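Glucanase (Klebsiella pneumoniae, PDB 5GY3) probably hydrolyses internal beta-1,4-glucosidic linkages in cellulose and related beta-glucans, as a family 8 glycoside hydrolase. Local coordinates at residues D89-W94 / P222-W227; S118-T123 / L167-T172. All coordinates share one frame; numbering follows the deposited sequence.

Both interactions tie helices of one catalytic domain together, at different depths. Interaction 1 lies about 5 Å from the centre of the chain, interaction 2 about 17 Å from it, and the centres of the two contacts are about 15 Å apart. Helices 86-103 and 106-123, consecutive in the chain, join them: T90 OG1 lies 3.6 Å from L119 CD1, and D89 CB lies 3.8 Å from L119 CD2. One face of 86-103 thus packs on L119 while its L91 and W94 reach across to 222-227. D87, the predicted active-site residue, on the same helix as 89-94, has its side chain about 5 Å from that of L91 and about 8 Å from that of L119.

Interaction 1 of 2, residues D89-W94 / P222-W227; sequences DTLIAW and PLYLSW
W94 and W227 meet with the six-membered parts of their indoles, reaching toward each other from opposite directions between helices 86-103 and 220-228. Atom CH2 of W94 comes down over one face of the W227 ring, displaced toward its rim, and approaches W227 CZ2 to 3.5 Å and W227 CE2 equally closely. The planes are inclined at 53° and the six-membered centroids stand 4.9 Å apart, so the pair is oblique, neither a stack nor a T-shaped contact. In both residues CG is anti to the backbone N (chi1 -172° in W94, -159° in W227), and each indole offers its six-membered end to the facing helix.

A slighter van der Waals contact joins a leucine methyl to a phenol hydroxyl. L91 and Y224 cross at about a right angle, and the CD2 branch of L91 lies 4.1 Å from OH at the end of the tyrosine. The backbones stay well apart, 11.6 Å between L91 CA and Y224 CA, so the two helices meet here through the ends of long side chains. I154 touches both L91 and Y224.

On the polar side, NE1 of W227 is hydrogen-bonded to OD2 of D308, which probably helps to fix the rotation of the indole that receives W94. L37 of helix 29-41 and P156, A157 and A160 of helix 155-164 pack on W94, while L276 of helix 268-278 lies against L223 and S226.

All four touching residues are buried. Such apolar, largely aromatic packing between helices far apart in sequence fits the interior of the (alpha/alpha)6 barrel characteristic of family 8 glycoside hydrolases, with the L91 side chain about 5 Å from that of D87, the predicted active-site residue.

Interaction 2 of 2, residues S118-T123 / L167-T172; sequences SLLKYT and LTAWRT
L120 overlaps one face of the W170 indole, its CD2 methyl sitting 3.7 Å from the centroid of the six-membered ring and only 12° off the ring normal, a CH-pi contact. The CD1 branch lies on the same side, just outside the rim near NE1, with L120 CD1 3.6 Å from W170 NE1, and it also reaches A169 CB at 4.0 Å. The two methyls thus sit one over the six-membered ring and one past the rim of the five-membered ring. L119 meets the same indole differently: its CB stands at the edge, 4.1 Å from W170 CH2 and near the ring plane. With CG beside its own backbone N (chi1 -78°), the W170 indole presents one face to L120.

The carbonyl O of L119 accepts from two donors of T123 that arrive from opposite faces of its plane: the hydroxyl OG1 at 2.7 Å and the amide N at 3.0 Å.

The axes of 118-123 and 167-172 approach to 11.5 Å at an angle of 60°. F161 meets the W170 ring edge-to-face, W158 joins it obliquely, and M133 of strand 130-133 touches both W170 and T123, so the tryptophan is lodged between helices 106-123 and 155-164 and that strand.

Interaction 1 of 2, residues D89-W94 / P222-W227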
ATOM      1  N   ASP A  89      -2.875  -4.138   7.086  1.00  8.49           N
ATOM      2  CA  ASP A  89      -3.559  -5.415   7.299  1.00 10.29           C
ATOM      3  C   ASP A  89      -3.679  -6.195   5.997  1.00  8.50           C
ATOM      4  O   ASP A  89      -3.512  -7.421   5.975  1.00  8.42           O
ATOM      5  CB  ASP A  89      -4.975  -5.216   7.851  1.00  8.06           C
ATOM      6  CG  ASP A  89      -5.042  -4.342   9.097  1.00 12.38           C
ATOM      7  OD1 ASP A  89      -4.184  -4.459   9.997  1.00 11.80           O
ATOM      8  OD2 ASP A  89      -6.011  -3.558   9.182  1.00 11.97           O
ATOM      9  N   THR A  90      -4.029  -5.501   4.914  1.00  6.75           N
ATOM     10  CA  THR A  90      -4.183  -6.150   3.617  1.00  7.12           C
ATOM     11  C   THR A  90      -2.867  -6.748   3.139  1.00  8.86           C
ATOM     12  O   THR A  90      -2.828  -7.886   2.650  1.00  7.86           O
ATOM     13  CB  THR A  90      -4.701  -5.125   2.599  1.00  8.05           C
ATOM     14  OG1 THR A  90      -6.010  -4.684   2.980  1.00  6.09           O
ATOM     15  CG2 THR A  90      -4.737  -5.704   1.203  1.00  5.76           C
ATOM     16  N   LEU A  91      -1.779  -5.974   3.242  1.00  6.65           N
ATOM     17  CA  LEU A  91      -0.481  -6.438   2.761  1.00  9.07           C
ATOM     18  C   LEU A  91      -0.030  -7.676   3.517  1.00  8.21           C
ATOM     19  O   LEU A  91       0.512  -8.620   2.919  1.00  8.39           O
ATOM     20  CB  LEU A  91       0.553  -5.325   2.917  1.00  6.95           C
ATOM     21  CG  LEU A  91       0.325  -4.115   2.009  1.00 11.70           C
ATOM     22  CD1 LEU A  91       1.131  -2.927   2.515  1.00 12.46           C
ATOM     23  CD2 LEU A  91       0.698  -4.465   0.580  1.00  9.84           C
ATOM     24  N   ILE A  92      -0.248  -7.680   4.835  1.00  7.25           N
ATOM     25  CA  ILE A  92       0.083  -8.836   5.667  1.00 10.50           C
ATOM     26  C   ILE A  92      -0.723 -10.054   5.230  1.00 10.71           C
ATOM     27  O   ILE A  92      -0.175 -11.148   5.051  1.00  7.81           O
ATOM     28  CB  ILE A  92      -0.147  -8.506   7.155  1.00 10.93           C
ATOM     29  CG1 ILE A  92       0.884  -7.474   7.645  1.00  9.48           C
ATOM     30  CG2 ILE A  92      -0.108  -9.785   8.000  1.00  9.61           C
ATOM     31  CD1 ILE A  92       0.492  -6.731   8.964  1.00  9.48           C
ATOM     32  N   ALA A  93      -2.040  -9.886   5.059  1.00  8.79           N
ATOM     33  CA  ALA A  93      -2.871 -11.020   4.663  1.00  7.57           C
ATOM     34  C   ALA A  93      -2.493 -11.516   3.275  1.00  7.18           C
ATOM     35  O   ALA A  93      -2.557 -12.719   2.994  1.00  7.19           O
ATOM     36  CB  ALA A  93      -4.354 -10.639   4.704  1.00  7.68           C
ATOM     37  N   TRP A  94      -2.142 -10.592   2.384  1.00  5.68           N
ATOM     38  CA  TRP A  94      -1.742 -10.955   1.028  1.00  8.03           C
ATOM     39  C   TRP A  94      -0.423 -11.714   1.040  1.00  9.04           C
ATOM     40  O   TRP A  94      -0.281 -12.741   0.363  1.00  7.98           O
ATOM     41  CB  TRP A  94      -1.631  -9.678   0.188  1.00  7.26           C
ATOM     42  CG  TRP A  94      -1.414  -9.887  -1.266  1.00  7.75           C
ATOM     43  CD1 TRP A  94      -1.731 -10.994  -2.011  1.00  9.09           C
ATOM     44  CD2 TRP A  94      -0.846  -8.943  -2.169  1.00  7.74           C
ATOM     45  NE1 TRP A  94      -1.391 -10.788  -3.328  1.00  8.20           N
ATOM     46  CE2 TRP A  94      -0.848  -9.534  -3.450  1.00  8.52           C
ATOM     47  CE3 TRP A  94      -0.337  -7.645  -2.022  1.00  7.74           C
ATOM     48  CZ2 TRP A  94      -0.344  -8.880  -4.572  1.00  9.67           C
ATOM     49  CZ3 TRP A  94       0.147  -6.990  -3.147  1.00  8.04           C
ATOM     50  CH2 TRP A  94       0.130  -7.606  -4.404  1.00 10.34           C
ATOM     51  N   PRO A 222      -0.589   4.009  -9.026  1.00  6.67           N
ATOM     52  CA  PRO A 222      -0.181   3.414 -10.306  1.00  7.95           C
ATOM     53  C   PRO A 222       0.628   2.145 -10.134  1.00  5.13           C
ATOM     54  O   PRO A 222       0.580   1.262 -11.003  1.00  6.53           O
ATOM     55  CB  PRO A 222       0.636   4.529 -10.974  1.00  6.98           C
ATOM     56  CG  PRO A 222       1.055   5.432  -9.842  1.00  5.79           C
ATOM     57  CD  PRO A 222      -0.084   5.388  -8.874  1.00  5.40           C
ATOM     58  N   LEU A 223       1.375   2.023  -9.038  1.00  5.76           N
ATOM     59  CA  LEU A 223       2.006   0.749  -8.724  1.00  5.73           C
ATOM     60  C   LEU A 223       0.963  -0.354  -8.600  1.00  7.59           C
ATOM     61  O   LEU A 223       1.069  -1.395  -9.253  1.00  8.40           O
ATOM     62  CB  LEU A 223       2.820   0.868  -7.437  1.00  7.32           C
ATOM     63  CG  LEU A 223       3.278  -0.439  -6.779  1.00  7.05           C
ATOM     64  CD1 LEU A 223       4.255  -1.225  -7.670  1.00  9.47           C
ATOM     65  CD2 LEU A 223       3.927  -0.115  -5.443  1.00  8.40           C
ATOM     66  N   TYR A 224      -0.070  -0.143  -7.773  1.00  6.16           N
ATOM     67  CA  TYR A 224      -1.047  -1.218  -7.590  1.00  5.93           C
ATOM     68  C   TYR A 224      -1.873  -1.449  -8.853  1.00  9.90           C
ATOM     69  O   TYR A 224      -2.223  -2.596  -9.166  1.00  9.25           O
ATOM     70  CB  TYR A 224      -1.958  -0.909  -6.403  1.00  5.59           C
ATOM     71  CG  TYR A 224      -1.266  -0.890  -5.065  1.00  6.85           C
ATOM     72  CD1 TYR A 224      -0.269  -1.806  -4.748  1.00  7.33           C
ATOM     73  CD2 TYR A 224      -1.625   0.053  -4.101  1.00  7.45           C
ATOM     74  CE1 TYR A 224       0.354  -1.780  -3.491  1.00  8.30           C
ATOM     75  CE2 TYR A 224      -1.011   0.088  -2.866  1.00  7.67           C
ATOM     76  CZ  TYR A 224      -0.022  -0.825  -2.561  1.00  9.46           C
ATOM     77  OH  TYR A 224       0.570  -0.775  -1.311  1.00  8.12           O
ATOM     78  N   LEU A 225      -2.169  -0.384  -9.606  1.00  5.88           N
ATOM     79  CA  LEU A 225      -2.890  -0.544 -10.867  1.00  8.06           C
ATOM     80  C   LEU A 225      -2.083  -1.360 -11.866  1.00  8.77           C
ATOM     81  O   LEU A 225      -2.607  -2.275 -12.513  1.00 10.43           O
ATOM     82  CB  LEU A 225      -3.216   0.824 -11.470  1.00  7.04           C
ATOM     83  CG  LEU A 225      -4.319   1.654 -10.818  1.00  6.18           C
ATOM     84  CD1 LEU A 225      -4.359   3.046 -11.460  1.00  6.48           C
ATOM     85  CD2 LEU A 225      -5.678   0.956 -10.934  1.00  9.48           C
ATOM     86  N   SER A 226      -0.816  -0.997 -12.051  1.00  8.44           N
ATOM     87  CA  SER A 226       0.019  -1.730 -12.989  1.00 10.07           C
ATOM     88  C   SER A 226       0.276  -3.157 -12.508  1.00 11.66           C
ATOM     89  O   SER A 226       0.392  -4.074 -13.327  1.00 11.68           O
ATOM     90  CB  SER A 226       1.332  -0.984 -13.198  1.00 10.79           C
ATOM     91  OG  SER A 226       2.093  -1.669 -14.169  1.00 18.30           O
ATOM     92  N   TRP A 227       0.359  -3.359 -11.191  1.00  7.62           N
ATOM     93  CA  TRP A 227       0.537  -4.702 -10.640  1.00 10.04           C
ATOM     94  C   TRP A 227      -0.644  -5.595 -11.009  1.00 11.94           C
ATOM     95  O   TRP A 227      -0.469  -6.752 -11.420  1.00 12.39           O
ATOM     96  CB  TRP A 227       0.686  -4.582  -9.121  1.00  8.15           C
ATOM     97  CG  TRP A 227       1.349  -5.706  -8.402  1.00 10.52           C
ATOM     98  CD1 TRP A 227       1.363  -7.036  -8.747  1.00 10.20           C
ATOM     99  CD2 TRP A 227       2.116  -5.595  -7.199  1.00  9.89           C
ATOM    100  NE1 TRP A 227       2.093  -7.752  -7.821  1.00  9.72           N
ATOM    101  CE2 TRP A 227       2.563  -6.890  -6.863  1.00  9.02           C
ATOM    102  CE3 TRP A 227       2.469  -4.519  -6.368  1.00  9.70           C
ATOM    103  CZ2 TRP A 227       3.344  -7.139  -5.736  1.00 11.57           C
ATOM    104  CZ3 TRP A 227       3.246  -4.773  -5.252  1.00 10.86           C
ATOM    105  CH2 TRP A 227       3.673  -6.068  -4.944  1.00 11.55           C
TER

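Interaction 2 of 2, residues S118-T123 / L167-T172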
ATOM      1  N   SER A 118     -11.757 -10.462   8.691  1.00  9.47           N
ATOM      2  CA  SER A 118     -11.780  -9.284   9.558  1.00  9.15           C
ATOM      3  C   SER A 118     -11.829  -7.991   8.752  1.00  8.44           C
ATOM      4  O   SER A 118     -12.508  -7.032   9.140  1.00 11.94           O
ATOM      5  CB  SER A 118     -10.554  -9.276  10.477  1.00 10.97           C
ATOM      6  OG  SER A 118     -10.679 -10.229  11.514  1.00 10.47           O
ATOM      7  N   LEU A 119     -11.100  -7.930   7.643  1.00  7.57           N
ATOM      8  CA  LEU A 119     -11.152  -6.731   6.817  1.00  7.79           C
ATOM      9  C   LEU A 119     -12.564  -6.479   6.297  1.00  9.25           C
ATOM     10  O   LEU A 119     -13.053  -5.349   6.338  1.00  8.32           O
ATOM     11  CB  LEU A 119     -10.154  -6.839   5.671  1.00  8.21           C
ATOM     12  CG  LEU A 119      -8.700  -6.589   6.070  1.00  7.65           C
ATOM     13  CD1 LEU A 119      -7.794  -7.060   4.943  1.00  8.91           C
ATOM     14  CD2 LEU A 119      -8.486  -5.097   6.340  1.00 11.50           C
ATOM     15  N   LEU A 120     -13.231  -7.520   5.783  1.00  8.37           N
ATOM     16  CA  LEU A 120     -14.592  -7.317   5.291  1.00 10.28           C
ATOM     17  C   LEU A 120     -15.535  -6.933   6.426  1.00 10.02           C
ATOM     18  O   LEU A 120     -16.391  -6.049   6.262  1.00 10.46           O
ATOM     19  CB  LEU A 120     -15.104  -8.575   4.583  1.00 10.03           C
ATOM     20  CG  LEU A 120     -14.357  -8.948   3.303  1.00  8.25           C
ATOM     21  CD1 LEU A 120     -14.916 -10.256   2.736  1.00  8.17           C
ATOM     22  CD2 LEU A 120     -14.408  -7.824   2.268  1.00  7.59           C
ATOM     23  N   LYS A 121     -15.391  -7.576   7.587  1.00  7.35           N
ATOM     24  CA  LYS A 121     -16.352  -7.346   8.658  1.00  9.93           C
ATOM     25  C   LYS A 121     -16.205  -5.952   9.268  1.00 11.62           C
ATOM     26  O   LYS A 121     -17.206  -5.276   9.535  1.00  9.88           O
ATOM     27  CB  LYS A 121     -16.197  -8.415   9.734  1.00  9.86           C
ATOM     28  CG  LYS A 121     -17.116  -8.206  10.919  1.00 15.42           C
ATOM     29  CD  LYS A 121     -17.044  -9.367  11.883  1.00 15.29           C
ATOM     30  CE  LYS A 121     -17.987  -9.122  13.056  1.00 21.13           C
ATOM     31  NZ  LYS A 121     -17.882 -10.213  14.053  1.00 27.79           N
ATOM     32  N   TYR A 122     -14.969  -5.495   9.483  1.00 11.06           N
ATOM     33  CA  TYR A 122     -14.726  -4.289  10.268  1.00 10.82           C
ATOM     34  C   TYR A 122     -14.298  -3.060   9.482  1.00 10.61           C
ATOM     35  O   TYR A 122     -14.408  -1.950  10.018  1.00  8.57           O
ATOM     36  CB  TYR A 122     -13.653  -4.560  11.326  1.00 10.40           C
ATOM     37  CG  TYR A 122     -14.081  -5.584  12.335  1.00 10.24           C
ATOM     38  CD1 TYR A 122     -14.931  -5.242  13.385  1.00 13.47           C
ATOM     39  CD2 TYR A 122     -13.630  -6.894  12.250  1.00 10.64           C
ATOM     40  CE1 TYR A 122     -15.323  -6.192  14.317  1.00 14.79           C
ATOM     41  CE2 TYR A 122     -14.015  -7.845  13.174  1.00 13.58           C
ATOM     42  CZ  TYR A 122     -14.858  -7.488  14.204  1.00 16.74           C
ATOM     43  OH  TYR A 122     -15.228  -8.446  15.116  1.00 19.11           O
ATOM     44  N   THR A 123     -13.770  -3.204   8.264  1.00  9.09           N
ATOM     45  CA  THR A 123     -13.299  -2.029   7.536  1.00 10.60           C
ATOM     46  C   THR A 123     -14.102  -1.707   6.282  1.00  9.94           C
ATOM     47  O   THR A 123     -13.945  -0.606   5.736  1.00 10.44           O
ATOM     48  CB  THR A 123     -11.812  -2.162   7.137  1.00 10.37           C
ATOM     49  OG1 THR A 123     -11.676  -3.004   5.979  1.00 11.08           O
ATOM     50  CG2 THR A 123     -10.976  -2.720   8.287  1.00 10.32           C
ATOM     51  N   LEU A 167     -15.396 -14.699  -2.610  1.00  6.58           N
ATOM     52  CA  LEU A 167     -15.140 -14.189  -3.957  1.00  7.33           C
ATOM     53  C   LEU A 167     -16.051 -13.018  -4.309  1.00  7.21           C
ATOM     54  O   LEU A 167     -15.592 -11.982  -4.812  1.00  8.13           O
ATOM     55  CB  LEU A 167     -15.299 -15.323  -4.974  1.00  8.75           C
ATOM     56  CG  LEU A 167     -15.126 -14.968  -6.453  1.00 11.06           C
ATOM     57  CD1 LEU A 167     -14.557 -16.166  -7.188  1.00 10.02           C
ATOM     58  CD2 LEU A 167     -16.443 -14.553  -7.092  1.00  9.12           C
ATOM     59  N   THR A 168     -17.360 -13.175  -4.092  1.00  5.12           N
ATOM     60  CA  THR A 168     -18.289 -12.130  -4.511  1.00  6.53           C
ATOM     61  C   THR A 168     -18.015 -10.810  -3.794  1.00  7.79           C
ATOM     62  O   THR A 168     -18.008  -9.742  -4.425  1.00  6.62           O
ATOM     63  CB  THR A 168     -19.728 -12.580  -4.270  1.00  7.77           C
ATOM     64  OG1 THR A 168     -19.919 -13.864  -4.882  1.00  7.84           O
ATOM     65  CG2 THR A 168     -20.697 -11.568  -4.879  1.00  7.31           C
ATOM     66  N   ALA A 169     -17.785 -10.856  -2.476  1.00  5.50           N
ATOM     67  CA  ALA A 169     -17.577  -9.608  -1.736  1.00  6.93           C
ATOM     68  C   ALA A 169     -16.286  -8.912  -2.162  1.00  5.68           C
ATOM     69  O   ALA A 169     -16.241  -7.675  -2.284  1.00  7.16           O
ATOM     70  CB  ALA A 169     -17.563  -9.881  -0.226  1.00  6.81           C
ATOM     71  N   TRP A 170     -15.212  -9.679  -2.370  1.00  7.21           N
ATOM     72  CA  TRP A 170     -13.951  -9.056  -2.772  1.00  7.93           C
ATOM     73  C   TRP A 170     -14.030  -8.544  -4.203  1.00 10.00           C
ATOM     74  O   TRP A 170     -13.466  -7.489  -4.526  1.00 10.37           O
ATOM     75  CB  TRP A 170     -12.785 -10.040  -2.615  1.00  5.10           C
ATOM     76  CG  TRP A 170     -12.343 -10.183  -1.188  1.00  7.43           C
ATOM     77  CD1 TRP A 170     -12.487 -11.292  -0.382  1.00  6.75           C
ATOM     78  CD2 TRP A 170     -11.734  -9.175  -0.377  1.00  7.57           C
ATOM     79  NE1 TRP A 170     -11.988 -11.025   0.881  1.00  6.67           N
ATOM     80  CE2 TRP A 170     -11.517  -9.738   0.907  1.00  6.75           C
ATOM     81  CE3 TRP A 170     -11.342  -7.850  -0.610  1.00  8.67           C
ATOM     82  CZ2 TRP A 170     -10.927  -9.019   1.949  1.00  7.03           C
ATOM     83  CZ3 TRP A 170     -10.740  -7.139   0.435  1.00  6.92           C
ATOM     84  CH2 TRP A 170     -10.556  -7.723   1.696  1.00  6.42           C
ATOM     85  N   ARG A 171     -14.730  -9.274  -5.071  1.00  7.55           N
ATOM     86  CA  ARG A 171     -14.901  -8.808  -6.441  1.00  7.74           C
ATOM     87  C   ARG A 171     -15.723  -7.525  -6.487  1.00 11.28           C
ATOM     88  O   ARG A 171     -15.405  -6.600  -7.246  1.00  9.36           O
ATOM     89  CB  ARG A 171     -15.556  -9.898  -7.291  1.00 11.90           C
ATOM     90  CG  ARG A 171     -14.592 -10.964  -7.743  1.00 16.22           C
ATOM     91  CD  ARG A 171     -15.118 -11.654  -8.991  1.00 21.26           C
ATOM     92  NE  ARG A 171     -14.241 -12.731  -9.422  1.00 21.35           N
ATOM     93  CZ  ARG A 171     -14.566 -13.614 -10.360  1.00 25.00           C
ATOM     94  NH1 ARG A 171     -15.747 -13.544 -10.964  1.00 22.41           N
ATOM     95  NH2 ARG A 171     -13.715 -14.573 -10.685  1.00 31.53           N
ATOM     96  N   THR A 172     -16.778  -7.446  -5.672  1.00  8.92           N
ATOM     97  CA  THR A 172     -17.560  -6.215  -5.605  1.00  8.60           C
ATOM     98  C   THR A 172     -16.718  -5.058  -5.087  1.00  7.27           C
ATOM     99  O   THR A 172     -16.804  -3.937  -5.604  1.00  6.55           O
ATOM    100  CB  THR A 172     -18.788  -6.432  -4.724  1.00  9.12           C
ATOM    101  OG1 THR A 172     -19.709  -7.294  -5.407  1.00  9.88           O
ATOM    102  CG2 THR A 172     -19.474  -5.092  -4.392  1.00  8.99           C
TER